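Local structure of hypothetical protein HI1011 (Haemophilus influenzae, 1YZY) at residues 350-355 with 392-397. The protein catalyses the ATP-dependent phosphorylation of 3-oxo-tetronate to 3-oxo-tetronate 4-phosphate, as a member of the four-carbon acid sugar kinase family. Sequence-based numbering, arbitrary orientation.
Sequences FITAGG and LALKSG
F350 O accepts a hydrogen bond from A393 N at 2.8 Å, the first of three backbone bonds that join strands 350-353 and 392-395 in parallel, their axes only 7° apart. T352 sits between A393 and K395 and bonds to both, its N giving to A393 O and its O taking K395 N, which lies well above the carbonyl plane. A fourth bond, G354 N to K395 O at 2.7 Å, is nearly straight at 168° and carries the pairing one residue past the strand end. The CA-H groups of L392, I351 and A353 make CA-H...O contacts with the carbonyls of F350, A393 and K395, respectively.

Side chains alternate between two faces. On one, I351 CG2 meets A393 CB at 4.2 Å, and the small A353 leaves room for K395, whose bent chain lays CE 3.8 Å from A353 CB. The buried NZ of K395 is satisfied by Q262 OE1, T259 OG1 and S396 O (3.0 Å from NZ). On the other face, beneath helix 355-365, T352 OG1 lies between its own backbone N and carbonyl carbon (chi1 56°), beside L394 CD2, and is hydrogen-bonded to S358 OG; L394 and L392 supply apolar bulk against V362.

Beyond the strands, G354 occupies the N-cap position of the helix; a CB there would jam against A353 O, which by itself calls for glycine. One water accepts from G397 N and, weakly, from G355 N. Strand 349-353 thus passes through G354 into helix 355-365, a strand-turn-helix arrangement, while strand 391-395 ends in the loop with S396 and G397. Both C-terminal ends meet at the probable ATP site, to which G354, G355 and G397 are assigned by similarity.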
ATOM      1  N   PHE A 350      13.195  11.646   6.859  1.00 15.01           N
ATOM      2  CA  PHE A 350      12.308  12.606   6.205  1.00 12.59           C
ATOM      3  C   PHE A 350      10.846  12.311   6.535  1.00 17.21           C
ATOM      4  O   PHE A 350      10.362  11.204   6.321  1.00 18.17           O
ATOM      5  CB  PHE A 350      12.487  12.561   4.686  1.00 11.69           C
ATOM      6  CG  PHE A 350      13.859  12.946   4.222  1.00 14.86           C
ATOM      7  CD1 PHE A 350      14.098  14.217   3.706  1.00 17.05           C
ATOM      8  CD2 PHE A 350      14.910  12.042   4.294  1.00 15.18           C
ATOM      9  CE1 PHE A 350      15.372  14.583   3.267  1.00 19.18           C
ATOM     10  CE2 PHE A 350      16.183  12.392   3.862  1.00 22.88           C
ATOM     11  CZ  PHE A 350      16.415  13.668   3.346  1.00 26.91           C
ATOM     12  N   ILE A 351      10.146  13.311   7.052  1.00 17.23           N
ATOM     13  CA  ILE A 351       8.738  13.170   7.398  1.00 18.22           C
ATOM     14  C   ILE A 351       7.946  14.115   6.498  1.00 19.00           C
ATOM     15  O   ILE A 351       7.966  15.326   6.689  1.00 17.00           O
ATOM     16  CB  ILE A 351       8.498  13.526   8.887  1.00 18.56           C
ATOM     17  CG1 ILE A 351       9.376  12.645   9.781  1.00 18.84           C
ATOM     18  CG2 ILE A 351       7.028  13.352   9.254  1.00 15.64           C
ATOM     19  CD1 ILE A 351       9.314  13.012  11.231  1.00 14.98           C
ATOM     20  N   THR A 352       7.285  13.563   5.492  1.00 21.69           N
ATOM     21  CA  THR A 352       6.505  14.374   4.563  1.00 22.17           C
ATOM     22  C   THR A 352       4.998  14.332   4.818  1.00 25.39           C
ATOM     23  O   THR A 352       4.480  13.407   5.456  1.00 24.51           O
ATOM     24  CB  THR A 352       6.790  13.962   3.103  1.00 23.28           C
ATOM     25  OG1 THR A 352       6.521  12.564   2.935  1.00 20.50           O
ATOM     26  CG2 THR A 352       8.261  14.218   2.754  1.00 19.30           C
ATOM     27  N   ALA A 353       4.307  15.369   4.358  1.00 19.70           N
ATOM     28  CA  ALA A 353       2.861  15.464   4.507  1.00 22.88           C
ATOM     29  C   ALA A 353       2.253  15.875   3.171  1.00 25.93           C
ATOM     30  O   ALA A 353       2.642  16.889   2.590  1.00 17.91           O
ATOM     31  CB  ALA A 353       2.505  16.470   5.579  1.00 20.21           C
ATOM     32  N   GLY A 354       1.277  15.101   2.709  1.00 20.90           N
ATOM     33  CA  GLY A 354       0.643  15.382   1.436  1.00 25.36           C
ATOM     34  C   GLY A 354       1.029  14.352   0.388  1.00 29.03           C
ATOM     35  O   GLY A 354       2.175  13.903   0.332  1.00 26.12           O
ATOM     36  N   GLY A 355       0.068  13.999  -0.463  1.00 30.14           N
ATOM     37  CA  GLY A 355       0.312  13.013  -1.500  1.00 32.52           C
ATOM     38  C   GLY A 355       1.367  13.416  -2.512  1.00 31.43           C
ATOM     39  O   GLY A 355       2.252  12.626  -2.836  1.00 32.43           O
ATOM     40  N   LEU A 392      11.901   7.345   5.965  1.00 20.04           N
ATOM     41  CA  LEU A 392      10.854   8.284   5.558  1.00 16.07           C
ATOM     42  C   LEU A 392       9.474   7.921   6.122  1.00 19.04           C
ATOM     43  O   LEU A 392       9.142   6.749   6.281  1.00 19.11           O
ATOM     44  CB  LEU A 392      10.754   8.353   4.030  1.00 15.32           C
ATOM     45  CG  LEU A 392      12.024   8.391   3.177  1.00 21.78           C
ATOM     46  CD1 LEU A 392      12.617   6.981   3.031  1.00 19.46           C
ATOM     47  CD2 LEU A 392      11.681   8.961   1.811  1.00 23.17           C
ATOM     48  N   ALA A 393       8.691   8.944   6.444  1.00 18.05           N
ATOM     49  CA  ALA A 393       7.335   8.782   6.950  1.00 18.59           C
ATOM     50  C   ALA A 393       6.499   9.638   6.012  1.00 19.57           C
ATOM     51  O   ALA A 393       6.539  10.868   6.077  1.00 16.78           O
ATOM     52  CB  ALA A 393       7.219   9.295   8.382  1.00 14.27           C
ATOM     53  N   LEU A 394       5.782   8.974   5.111  1.00 18.91           N
ATOM     54  CA  LEU A 394       4.953   9.651   4.122  1.00 20.14           C
ATOM     55  C   LEU A 394       3.499   9.703   4.579  1.00 26.37           C
ATOM     56  O   LEU A 394       2.807   8.681   4.602  1.00 27.73           O
ATOM     57  CB  LEU A 394       5.073   8.912   2.786  1.00 19.46           C
ATOM     58  CG  LEU A 394       6.501   8.473   2.429  1.00 14.69           C
ATOM     59  CD1 LEU A 394       6.490   7.613   1.175  1.00 15.39           C
ATOM     60  CD2 LEU A 394       7.422   9.683   2.252  1.00 16.67           C
ATOM     61  N   LYS A 395       3.038  10.891   4.961  1.00 27.63           N
ATOM     62  CA  LYS A 395       1.673  11.059   5.436  1.00 30.13           C
ATOM     63  C   LYS A 395       0.729  11.736   4.446  1.00 28.28           C
ATOM     64  O   LYS A 395       0.795  12.950   4.263  1.00 22.65           O
ATOM     65  CB  LYS A 395       1.664  11.856   6.747  1.00 33.68           C
ATOM     66  CG  LYS A 395       0.285  11.945   7.414  1.00 35.03           C
ATOM     67  CD  LYS A 395       0.078  13.270   8.132  1.00 35.31           C
ATOM     68  CE  LYS A 395      -0.204  14.412   7.158  1.00 31.58           C
ATOM     69  NZ  LYS A 395      -1.656  14.697   7.003  1.00 33.25           N
ATOM     70  N   SER A 396      -0.180  10.968   3.846  1.00 35.74           N
ATOM     71  CA  SER A 396      -1.155  11.553   2.926  1.00 39.15           C
ATOM     72  C   SER A 396      -1.992  12.505   3.815  1.00 35.53           C
ATOM     73  O   SER A 396      -1.949  12.448   5.047  1.00 37.46           O
ATOM     74  CB  SER A 396      -1.980  10.475   2.215  1.00 44.16           C
ATOM     75  OG  SER A 396      -1.680  10.435   0.822  1.00 54.47           O
ATOM     76  N   GLY A 397      -2.663  13.434   3.145  1.00 39.53           N
ATOM     77  CA  GLY A 397      -3.374  14.501   3.853  1.00 37.62           C
ATOM     78  C   GLY A 397      -4.408  14.111   4.902  1.00 39.49           C
ATOM     79  O   GLY A 397      -4.644  14.872   5.837  1.00 38.06           O
TER
HETATM   80  O   HOH W   1      -2.906  13.452  -0.135  1.00 45.63           O